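Local atomic coordinates of IclR transcriptional regulator (Thermotoga maritima, PDB entry 1MKM), a protein that probably binds DNA as a winged helix-turn-helix transcriptional regulator of the IclR family and carries a zinc site in its C-terminal domain. Residues Gly22-Val26 with Ser27-Glu31; Glu241-Ser244 with Arg245-Tyr249; Lys149-Lys152 with Glu153-Ile157; Arg172-Lys175 with Arg176-Lys180. All blocks are in the same frame, centred on the assembly; numbering follows the deposited sequence.

Contact 1 (Gly22-Val26 with Ser27-Glu31); sequences GDVSV and SEIAE
A capping box between Ser25 and Glu28 opens helix 26-32. The backbone amide of Ser25, at the N-cap, donates to Glu28 OE2 over 3.1 Å in a fairly straight bond (163°), reaching that oxygen from above the carboxylate plane. Glu28 can offer it because CG stands anti to its own carbonyl carbon (chi1 -63°) and the extended chain beyond runs back past the start of the helix. In return Ser25 OG accepts from Glu28 N at 3.0 Å, although the placing of this hydroxyl is doubtful. Ile29 N then bonds to Ser25 O and Ala30 N to Val26 O, both at 3.1 Å. This is the first helix of the helix-turn-helix, and Val26 and Ala30 pack on helix 37-50, the second. Val24 packs alongside: its CG2 lies 3.3 Å from Glu28 OE2 and 3.8 Å from Ile29 CG1, the two aliphatic chains crossing at about a right angle and packing on helix 6-19. The second carboxylate oxygen, Glu28 OE1, forms a salt bridge with Arg60. With an alanine in place of Glu28, the Ser25 amide would probably lose its acceptor and Arg60 a charged mate.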
loop_
_atom_site.group_PDB
_atom_site.type_symbol
_atom_site.label_atom_id
_atom_site.label_comp_id
_atom_site.label_asym_id
_atom_site.label_seq_id
_atom_site.Cartn_x
_atom_site.Cartn_y
_atom_site.Cartn_z
ATOM N N GLY B 22 -11.644 8.368 -7.974
ATOM C CA GLY B 22 -11.314 9.373 -6.977
ATOM C C GLY B 22 -12.540 9.838 -6.199
ATOM O O GLY B 22 -13.408 9.026 -5.871
ATOM N N ASP B 23 -12.618 11.134 -5.895
ATOM C CA ASP B 23 -13.760 11.667 -5.137
ATOM C C ASP B 23 -14.393 12.917 -5.747
ATOM O O ASP B 23 -13.978 13.376 -6.812
ATOM C CB ASP B 23 -13.337 11.965 -3.703
ATOM C CG ASP B 23 -12.216 12.955 -3.638
ATOM O OD1 ASP B 23 -11.581 13.057 -2.567
ATOM O OD2 ASP B 23 -11.978 13.630 -4.665
ATOM N N VAL B 24 -15.389 13.470 -5.057
ATOM C CA VAL B 24 -16.093 14.649 -5.553
ATOM C C VAL B 24 -16.610 15.563 -4.427
ATOM O O VAL B 24 -17.088 15.087 -3.398
ATOM C CB VAL B 24 -17.298 14.212 -6.437
ATOM C CG1 VAL B 24 -18.409 13.683 -5.564
ATOM C CG2 VAL B 24 -17.784 15.366 -7.290
ATOM N N SER B 25 -16.530 16.874 -4.643
ATOM C CA SER B 25 -16.982 17.868 -3.664
ATOM C C SER B 25 -18.412 18.285 -3.949
ATOM O O SER B 25 -18.879 18.159 -5.079
ATOM C CB SER B 25 -16.118 19.119 -3.738
ATOM O OG SER B 25 -16.326 19.785 -4.975
ATOM N N VAL B 26 -19.099 18.794 -2.930
ATOM C CA VAL B 26 -20.471 19.251 -3.107
ATOM C C VAL B 26 -20.469 20.252 -4.252
ATOM O O VAL B 26 -21.347 20.238 -5.116
ATOM C CB VAL B 26 -21.013 19.962 -1.842
ATOM C CG1 VAL B 26 -20.925 19.044 -0.646
ATOM C CG2 VAL B 26 -20.230 21.233 -1.578
ATOM N N SER B 27 -19.462 21.117 -4.241
ATOM C CA SER B 27 -19.294 22.153 -5.249
ATOM C C SER B 27 -19.271 21.581 -6.657
ATOM O O SER B 27 -19.944 22.090 -7.552
ATOM C CB SER B 27 -17.996 22.920 -4.982
ATOM O OG SER B 27 -17.572 23.646 -6.122
ATOM N N GLU B 28 -18.503 20.512 -6.842
ATOM C CA GLU B 28 -18.355 19.871 -8.144
ATOM C C GLU B 28 -19.630 19.221 -8.677
ATOM O O GLU B 28 -19.932 19.325 -9.867
ATOM C CB GLU B 28 -17.218 18.854 -8.070
ATOM C CG GLU B 28 -15.871 19.500 -7.766
ATOM C CD GLU B 28 -14.784 18.490 -7.457
ATOM O OE1 GLU B 28 -13.609 18.904 -7.323
ATOM O OE2 GLU B 28 -15.104 17.285 -7.342
ATOM N N ILE B 29 -20.377 18.553 -7.803
ATOM C CA ILE B 29 -21.620 17.923 -8.224
ATOM C C ILE B 29 -22.597 18.995 -8.687
ATOM O O ILE B 29 -23.233 18.854 -9.735
ATOM C CB ILE B 29 -22.254 17.104 -7.088
ATOM C CG1 ILE B 29 -21.515 15.769 -6.966
ATOM C CG2 ILE B 29 -23.749 16.905 -7.348
ATOM C CD1 ILE B 29 -22.198 14.753 -6.081
ATOM N N ALA B 30 -22.709 20.066 -7.905
ATOM C CA ALA B 30 -23.597 21.171 -8.253
ATOM C C ALA B 30 -23.266 21.643 -9.677
ATOM O O ALA B 30 -24.126 21.648 -10.561
ATOM C CB ALA B 30 -23.428 22.321 -7.247
ATOM N N GLU B 31 -22.011 22.019 -9.894
ATOM C CA GLU B 31 -21.566 22.475 -11.206
ATOM C C GLU B 31 -21.796 21.412 -12.279
ATOM O O GLU B 31 -21.943 21.724 -13.462
ATOM C CB GLU B 31 -20.080 22.841 -11.159
ATOM C CG GLU B 31 -19.763 24.084 -10.334
ATOM C CD GLU B 31 -18.298 24.485 -10.413
ATOM O OE1 GLU B 31 -17.442 23.739 -9.880
ATOM O OE2 GLU B 31 -18.003 25.543 -11.014
#

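Contact 2 (Glu241-Ser244 with Arg245-Tyr249); sequences EEIS and RKLGY
Glu241, Glu242, Arg245 and Lys246 form a salt-bridge network on the last turn of helix 226-246. Arg245 stands between the two acids. Its NH2 pairs with Glu241 OE2 at 3.5 Å, while Glu241 CG lies over one face of the guanidinium and the carboxylate plane is turned 46° from it. Glu242 meets the guanidinium at its edge, with its OE1 3.9 Å from Arg245 NH1, a long bridge. Its chain, bent at chi2 (68°), also brings OE2 to within 3.8 Å of Lys246 NZ, again long, so each oxygen of this carboxylate faces a different cation. The backbone is served in the usual helical way at first: Arg245 N donates to Glu241 O at 3.1 Å and Leu247 N to Ile243 O at 3.3 Å. From Leu247 on the helical angles are lost, and the chain turns at Gly248, whose phi is positive. Tyr249 N comes back to Arg245 O at 3.2 Å, and Ser244 O takes weak bonds from both Leu247 N and Tyr249 N. The buried hydroxyl of Ser244 is satisfied by Ala240 O. On the inner side Ile243 CG2 meets Leu247 CD1 at 4.0 Å, and both residues touch Ile204. Exposed charges paired at such lengths probably steady the helix end only modestly; its ordering probably rests at least as much on the backbone bonds and the Ile243-Leu247 packing.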
loop_
_atom_site.group_PDB
_atom_site.type_symbol
_atom_site.label_atom_id
_atom_site.label_comp_id
_atom_site.label_asym_id
_atom_site.label_seq_id
_atom_site.Cartn_x
_atom_site.Cartn_y
_atom_site.Cartn_z
ATOM N N GLU B 241 -21.396 -31.424 -13.009
ATOM C CA GLU B 241 -22.174 -32.548 -12.516
ATOM C C GLU B 241 -22.414 -32.462 -11.009
ATOM O O GLU B 241 -23.537 -32.651 -10.541
ATOM C CB GLU B 241 -21.470 -33.863 -12.866
ATOM C CG GLU B 241 -22.052 -35.072 -12.162
ATOM C CD GLU B 241 -21.484 -36.374 -12.679
ATOM O OE1 GLU B 241 -20.242 -36.453 -12.838
ATOM O OE2 GLU B 241 -22.280 -37.313 -12.915
ATOM N N GLU B 242 -21.361 -32.166 -10.254
ATOM C CA GLU B 242 -21.482 -32.066 -8.798
ATOM C C GLU B 242 -22.439 -30.963 -8.367
ATOM O O GLU B 242 -23.276 -31.169 -7.480
ATOM C CB GLU B 242 -20.112 -31.822 -8.162
ATOM C CG GLU B 242 -20.179 -31.413 -6.697
ATOM C CD GLU B 242 -20.655 -32.530 -5.799
ATOM O OE1 GLU B 242 -21.667 -33.174 -6.136
ATOM O OE2 GLU B 242 -20.019 -32.763 -4.749
ATOM N N ILE B 243 -22.295 -29.791 -8.990
ATOM C CA ILE B 243 -23.134 -28.629 -8.698
ATOM C C ILE B 243 -24.568 -28.911 -9.101
ATOM O O ILE B 243 -25.496 -28.729 -8.303
ATOM C CB ILE B 243 -22.670 -27.369 -9.473
ATOM C CG1 ILE B 243 -21.237 -27.002 -9.081
ATOM C CG2 ILE B 243 -23.609 -26.208 -9.186
ATOM C CD1 ILE B 243 -20.557 -26.053 -10.053
ATOM N N SER B 244 -24.746 -29.345 -10.344
ATOM C CA SER B 244 -26.067 -29.655 -10.866
ATOM C C SER B 244 -26.824 -30.532 -9.881
ATOM O O SER B 244 -28.006 -30.308 -9.615
ATOM C CB SER B 244 -25.937 -30.368 -12.203
ATOM O OG SER B 244 -25.102 -29.622 -13.063
ATOM N N ARG B 245 -26.133 -31.526 -9.332
ATOM C CA ARG B 245 -26.735 -32.425 -8.359
ATOM C C ARG B 245 -27.439 -31.631 -7.268
ATOM O O ARG B 245 -28.636 -31.808 -7.040
ATOM C CB ARG B 245 -25.663 -33.325 -7.742
ATOM C CG ARG B 245 -25.154 -34.394 -8.685
ATOM C CD ARG B 245 -23.999 -35.156 -8.078
ATOM N NE ARG B 245 -23.626 -36.306 -8.897
ATOM C CZ ARG B 245 -22.557 -37.063 -8.679
ATOM N NH1 ARG B 245 -21.745 -36.787 -7.665
ATOM N NH2 ARG B 245 -22.306 -38.101 -9.466
ATOM N N LYS B 246 -26.692 -30.754 -6.600
ATOM C CA LYS B 246 -27.249 -29.918 -5.540
ATOM C C LYS B 246 -28.537 -29.220 -5.985
ATOM O O LYS B 246 -29.450 -29.013 -5.180
ATOM C CB LYS B 246 -26.218 -28.875 -5.091
ATOM C CG LYS B 246 -25.317 -29.317 -3.935
ATOM C CD LYS B 246 -24.695 -30.676 -4.194
ATOM C CE LYS B 246 -23.656 -31.030 -3.150
ATOM N NZ LYS B 246 -22.442 -30.186 -3.302
ATOM N N LEU B 247 -28.607 -28.861 -7.265
ATOM C CA LEU B 247 -29.794 -28.206 -7.814
ATOM C C LEU B 247 -30.924 -29.213 -8.008
ATOM O O LEU B 247 -31.830 -28.998 -8.816
ATOM C CB LEU B 247 -29.474 -27.542 -9.156
ATOM C CG LEU B 247 -28.881 -26.131 -9.133
ATOM C CD1 LEU B 247 -27.568 -26.105 -8.376
ATOM C CD2 LEU B 247 -28.691 -25.670 -10.565
ATOM N N GLY B 248 -30.856 -30.311 -7.264
ATOM C CA GLY B 248 -31.875 -31.339 -7.354
ATOM C C GLY B 248 -31.950 -31.990 -8.718
ATOM O O GLY B 248 -33.035 -32.156 -9.276
ATOM N N TYR B 249 -30.798 -32.354 -9.269
ATOM C CA TYR B 249 -30.772 -33.005 -10.570
ATOM C C TYR B 249 -29.999 -34.311 -10.495
ATOM O O TYR B 249 -30.641 -35.383 -10.589
ATOM C CB TYR B 249 -30.132 -32.095 -11.619
ATOM C CG TYR B 249 -30.029 -32.730 -12.992
ATOM C CD1 TYR B 249 -31.136 -33.338 -13.585
ATOM C CD2 TYR B 249 -28.840 -32.682 -13.719
ATOM C CE1 TYR B 249 -31.063 -33.878 -14.868
ATOM C CE2 TYR B 249 -28.756 -33.221 -15.005
ATOM C CZ TYR B 249 -29.874 -33.813 -15.572
ATOM O OH TYR B 249 -29.812 -34.319 -16.848
ATOM O OXT TYR B 249 -28.761 -34.240 -10.337
#

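Contact 3 (Lys149-Lys152 with Glu153-Ile157); sequences KELK and EYLKI
Leu155 packs on Leu151, one turn earlier in helix 148-157, and the contact is carried by one branch of its side chain. At the root, CB lies 4.0 Å from Lys152 O, the carbonyl oxygen three residues back. CG stands anti to the carbonyl carbon of Leu155 itself (chi1 -60°), and there the chain forks. CD1 leans back along the helix to Leu151, 3.7 Å from its CG and 3.4 Å from its CD1, although the placing of Leu155 CD1 is doubtful; the two leucines cross obliquely. The other tip, CD2, reaches beyond the helix to Lys175 CB. Along this turn the backbone bonds are uneven: Tyr154 N donates to Glu150 O at 3.1 Å, but the bonds of Glu153 N to Lys149 O and of Lys156 N to Lys152 O are weak. On the outer side, Lys156 lays its CB 3.3 Å from Lys152 O. Glu150 finds its polar partner elsewhere, OE1 being hydrogen-bonded to the hydroxyl of Tyr210. The helix belongs to the IclR C-terminal domain, which is related to GAF domains. Leu151 covers Leu178 and Arg182 of helix 171-184 and, together with Tyr154, touches Leu143 of helix 137-143, while the Tyr154 ring also meets that of Phe107, in the loop joining strands 98-105 and 108-115.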
loop_
_atom_site.group_PDB
_atom_site.type_symbol
_atom_site.label_atom_id
_atom_site.label_comp_id
_atom_site.label_asym_id
_atom_site.label_seq_id
_atom_site.Cartn_x
_atom_site.Cartn_y
_atom_site.Cartn_z
ATOM N N LYS B 149 -38.361 -25.614 -28.048
ATOM C CA LYS B 149 -39.416 -24.615 -28.210
ATOM C C LYS B 149 -38.899 -23.228 -27.847
ATOM O O LYS B 149 -38.902 -22.309 -28.673
ATOM C CB LYS B 149 -40.596 -24.971 -27.303
ATOM C CG LYS B 149 -41.682 -23.915 -27.241
ATOM C CD LYS B 149 -42.703 -24.263 -26.173
ATOM C CE LYS B 149 -43.739 -23.162 -26.017
ATOM N NZ LYS B 149 -44.622 -23.405 -24.846
ATOM N N GLU B 150 -38.464 -23.092 -26.596
ATOM C CA GLU B 150 -37.929 -21.837 -26.089
ATOM C C GLU B 150 -36.788 -21.419 -27.003
ATOM O O GLU B 150 -36.679 -20.256 -27.398
ATOM C CB GLU B 150 -37.400 -22.033 -24.672
ATOM C CG GLU B 150 -37.078 -20.737 -23.955
ATOM C CD GLU B 150 -36.055 -20.923 -22.849
ATOM O OE1 GLU B 150 -36.202 -21.868 -22.043
ATOM O OE2 GLU B 150 -35.107 -20.116 -22.782
ATOM N N LEU B 151 -35.944 -22.393 -27.331
ATOM C CA LEU B 151 -34.788 -22.181 -28.204
ATOM C C LEU B 151 -35.215 -21.482 -29.487
ATOM O O LEU B 151 -34.829 -20.341 -29.758
ATOM C CB LEU B 151 -34.140 -23.530 -28.548
ATOM C CG LEU B 151 -32.972 -23.521 -29.540
ATOM C CD1 LEU B 151 -31.820 -22.700 -28.971
ATOM C CD2 LEU B 151 -32.522 -24.948 -29.817
ATOM N N LYS B 152 -36.026 -22.197 -30.260
ATOM C CA LYS B 152 -36.549 -21.715 -31.529
ATOM C C LYS B 152 -36.916 -20.236 -31.473
ATOM O O LYS B 152 -36.656 -19.483 -32.421
ATOM C CB LYS B 152 -37.765 -22.563 -31.926
ATOM C CG LYS B 152 -37.425 -24.047 -32.093
ATOM C CD LYS B 152 -38.648 -24.908 -32.380
ATOM C CE LYS B 152 -38.252 -26.374 -32.543
ATOM N NZ LYS B 152 -39.433 -27.247 -32.771
ATOM N N GLU B 153 -37.503 -19.813 -30.354
ATOM C CA GLU B 153 -37.887 -18.420 -30.211
ATOM C C GLU B 153 -36.676 -17.515 -30.055
ATOM O O GLU B 153 -36.664 -16.399 -30.579
ATOM C CB GLU B 153 -38.801 -18.216 -29.009
ATOM C CG GLU B 153 -39.333 -16.794 -28.957
ATOM C CD GLU B 153 -39.977 -16.443 -27.639
ATOM O OE1 GLU B 153 -39.240 -16.243 -26.649
ATOM O OE2 GLU B 153 -41.222 -16.368 -27.598
ATOM N N TYR B 154 -35.665 -17.984 -29.325
ATOM C CA TYR B 154 -34.461 -17.181 -29.122
ATOM C C TYR B 154 -33.880 -16.764 -30.465
ATOM O O TYR B 154 -33.729 -15.573 -30.746
ATOM C CB TYR B 154 -33.395 -17.969 -28.344
ATOM C CG TYR B 154 -32.088 -17.211 -28.142
ATOM C CD1 TYR B 154 -31.920 -16.340 -27.067
ATOM C CD2 TYR B 154 -31.033 -17.344 -29.048
ATOM C CE1 TYR B 154 -30.732 -15.619 -26.896
ATOM C CE2 TYR B 154 -29.845 -16.622 -28.889
ATOM C CZ TYR B 154 -29.703 -15.762 -27.809
ATOM O OH TYR B 154 -28.540 -15.040 -27.651
ATOM N N LEU B 155 -33.539 -17.761 -31.283
ATOM C CA LEU B 155 -32.958 -17.522 -32.600
ATOM C C LEU B 155 -33.876 -16.599 -33.376
ATOM O O LEU B 155 -33.435 -15.810 -34.211
ATOM C CB LEU B 155 -32.791 -18.841 -33.361
ATOM C CG LEU B 155 -31.890 -19.912 -32.739
ATOM C CD1 LEU B 155 -32.492 -20.410 -31.435
ATOM C CD2 LEU B 155 -31.735 -21.068 -33.712
ATOM N N LYS B 156 -35.164 -16.705 -33.073
ATOM C CA LYS B 156 -36.180 -15.895 -33.717
ATOM C C LYS B 156 -36.149 -14.433 -33.262
ATOM O O LYS B 156 -36.317 -13.526 -34.076
ATOM C CB LYS B 156 -37.558 -16.498 -33.439
ATOM C CG LYS B 156 -37.926 -17.695 -34.322
ATOM C CD LYS B 156 -39.196 -18.405 -33.830
ATOM C CE LYS B 156 -40.226 -17.443 -33.225
ATOM N NZ LYS B 156 -40.727 -16.402 -34.166
ATOM N N ILE B 157 -35.922 -14.207 -31.971
ATOM C CA ILE B 157 -35.898 -12.848 -31.420
ATOM C C ILE B 157 -34.521 -12.176 -31.416
ATOM O O ILE B 157 -34.257 -11.255 -32.196
ATOM C CB ILE B 157 -36.444 -12.827 -29.960
ATOM C CG1 ILE B 157 -37.857 -13.421 -29.918
ATOM C CG2 ILE B 157 -36.449 -11.396 -29.423
ATOM C CD1 ILE B 157 -38.468 -13.483 -28.526
#

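Contact 4 (Arg172-Lys175 with Arg176-Lys180); sequences RVLK and RELEK
Arg172 O takes the first bond of this stretch of helix 171-184, from Arg176 N at 3.1 Å in a nearly straight bond (170°). The foot of the Arg176 side chain rests against the same oxygen, with CG 3.4 Å from Arg172 O. A bend at chi3 (-65°) then turns the guanidinium toward Val173, whose CG2 meets Arg176 NH2 at 3.6 Å, in the plane of the group and at its edge. The valine thus supplies an apolar flank to a charge on the exposed side. Val173 O accepts from Glu177 N, though the place of this oxygen is less sure. The Glu177 side chain is held by a salt bridge from Lys140 and lies about 8 Å from that of Asp189, a zinc ligand of this protein. Next, Leu174 turns inward. Its O accepts from Leu178 N at 2.7 Å, and its CD2 presses on Leu178 CG at 3.4 Å and on Leu178 CD1 at 3.5 Å, tight for carbon atoms, with the two chains crossing at a slant. This is the buried face of the helix within the IclR C-terminal domain: Leu174 touches Leu160, and Leu178 packs on Lys140 and Leu143 of helix 137-143. Cutting Leu178 back to an alanine is likely to open a gap beside Leu174 CD2 and take from Leu151 and Leu143 one of their apolar neighbours. Lys175 comes last, its O accepting from Glu179 N. Its side chain runs beside that of Glu179, pointing the same way, and their ends form a long salt bridge, Lys175 NZ to Glu179 OE2 3.9 Å.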
loop_
_atom_site.group_PDB
_atom_site.type_symbol
_atom_site.label_atom_id
_atom_site.label_comp_id
_atom_site.label_asym_id
_atom_site.label_seq_id
_atom_site.Cartn_x
_atom_site.Cartn_y
_atom_site.Cartn_z
ATOM N N ARG B 172 -28.750 -20.886 -38.455
ATOM C CA ARG B 172 -28.695 -22.273 -38.918
ATOM C C ARG B 172 -27.362 -22.849 -38.440
ATOM O O ARG B 172 -27.267 -24.018 -38.055
ATOM C CB ARG B 172 -28.757 -22.348 -40.445
ATOM C CG ARG B 172 -29.956 -21.663 -41.080
ATOM C CD ARG B 172 -29.886 -21.809 -42.594
ATOM N NE ARG B 172 -30.791 -20.902 -43.297
ATOM C CZ ARG B 172 -30.854 -20.789 -44.621
ATOM N NH1 ARG B 172 -30.064 -21.529 -45.389
ATOM N NH2 ARG B 172 -31.694 -19.927 -45.182
ATOM N N VAL B 173 -26.337 -22.002 -38.473
ATOM C CA VAL B 173 -24.998 -22.378 -38.040
ATOM C C VAL B 173 -24.975 -22.443 -36.523
ATOM O O VAL B 173 -24.336 -23.319 -35.934
ATOM C CB VAL B 173 -23.966 -21.341 -38.479
ATOM C CG1 VAL B 173 -22.571 -21.839 -38.144
ATOM C CG2 VAL B 173 -24.112 -21.061 -39.962
ATOM N N LEU B 174 -25.674 -21.497 -35.902
ATOM C CA LEU B 174 -25.761 -21.425 -34.454
ATOM C C LEU B 174 -26.503 -22.651 -33.930
ATOM O O LEU B 174 -26.133 -23.216 -32.899
ATOM C CB LEU B 174 -26.490 -20.140 -34.040
ATOM C CG LEU B 174 -26.436 -19.715 -32.568
ATOM C CD1 LEU B 174 -26.911 -18.279 -32.448
ATOM C CD2 LEU B 174 -27.281 -20.648 -31.706
ATOM N N LYS B 175 -27.548 -23.061 -34.648
ATOM C CA LYS B 175 -28.339 -24.228 -34.258
ATOM C C LYS B 175 -27.447 -25.468 -34.359
ATOM O O LYS B 175 -27.312 -26.223 -33.395
ATOM C CB LYS B 175 -29.569 -24.366 -35.171
ATOM C CG LYS B 175 -30.723 -25.200 -34.597
ATOM C CD LYS B 175 -30.442 -26.701 -34.615
ATOM C CE LYS B 175 -30.362 -27.246 -36.045
ATOM N NZ LYS B 175 -30.104 -28.718 -36.107
ATOM N N ARG B 176 -26.840 -25.675 -35.525
ATOM C CA ARG B 176 -25.949 -26.816 -35.713
ATOM C C ARG B 176 -24.892 -26.724 -34.624
ATOM O O ARG B 176 -24.645 -27.685 -33.895
ATOM C CB ARG B 176 -25.275 -26.763 -37.092
ATOM C CG ARG B 176 -26.152 -27.226 -38.249
ATOM C CD ARG B 176 -25.378 -27.224 -39.564
ATOM N NE ARG B 176 -24.977 -25.879 -39.977
ATOM C CZ ARG B 176 -24.213 -25.610 -41.034
ATOM N NH1 ARG B 176 -23.756 -26.591 -41.799
ATOM N NH2 ARG B 176 -23.909 -24.353 -41.331
ATOM N N GLU B 177 -24.282 -25.545 -34.527
ATOM C CA GLU B 177 -23.255 -25.260 -33.532
ATOM C C GLU B 177 -23.720 -25.773 -32.174
ATOM O O GLU B 177 -23.019 -26.548 -31.517
ATOM C CB GLU B 177 -23.013 -23.752 -33.468
ATOM C CG GLU B 177 -21.559 -23.350 -33.351
ATOM C CD GLU B 177 -21.005 -23.528 -31.956
ATOM O OE1 GLU B 177 -21.112 -24.646 -31.400
ATOM O OE2 GLU B 177 -20.456 -22.541 -31.420
ATOM N N LEU B 178 -24.917 -25.355 -31.773
ATOM C CA LEU B 178 -25.485 -25.771 -30.496
ATOM C C LEU B 178 -25.562 -27.286 -30.349
ATOM O O LEU B 178 -25.305 -27.829 -29.272
ATOM C CB LEU B 178 -26.889 -25.178 -30.305
ATOM C CG LEU B 178 -27.041 -23.658 -30.168
ATOM C CD1 LEU B 178 -28.481 -23.314 -29.823
ATOM C CD2 LEU B 178 -26.117 -23.148 -29.080
ATOM N N GLU B 179 -25.914 -27.972 -31.430
ATOM C CA GLU B 179 -26.029 -29.422 -31.382
ATOM C C GLU B 179 -24.663 -30.055 -31.145
ATOM O O GLU B 179 -24.536 -31.010 -30.371
ATOM C CB GLU B 179 -26.651 -29.943 -32.677
ATOM C CG GLU B 179 -27.417 -31.239 -32.493
ATOM C CD GLU B 179 -28.346 -31.526 -33.651
ATOM O OE1 GLU B 179 -27.847 -31.702 -34.783
ATOM O OE2 GLU B 179 -29.576 -31.569 -33.430
ATOM N N LYS B 180 -23.642 -29.520 -31.810
ATOM C CA LYS B 180 -22.285 -30.022 -31.639
ATOM C C LYS B 180 -22.022 -29.982 -30.139
ATOM O O LYS B 180 -21.440 -30.899 -29.559
ATOM C CB LYS B 180 -21.273 -29.103 -32.328
ATOM C CG LYS B 180 -21.704 -28.528 -33.663
ATOM C CD LYS B 180 -20.543 -27.753 -34.276
ATOM C CE LYS B 180 -20.962 -26.876 -35.440
ATOM N NZ LYS B 180 -19.812 -26.040 -35.887
#

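Contact 1 stands apart, in the helix-turn-helix domain about 47 to 52 Å, centre to centre, from the other three in the C-terminal domain. It is largely buried and shaped by a helix start, whereas contact 2 lies at a helix end and is only partly buried, with long, solvent-side charge pairs. Contacts 3 and 4 are part buried, sit in successive helices and touch: Leu151 CD1 is 3.5 Å from Leu178 CD1, so the helices meet through these leucines, with Leu155 CD2 on Lys175 CB. Their charged residues lie largely on the outer sides, apart from Glu177 and Glu150, which find partners elsewhere in the domain. Between nearest atoms, contacts 2 and 3 are about 14 Å apart.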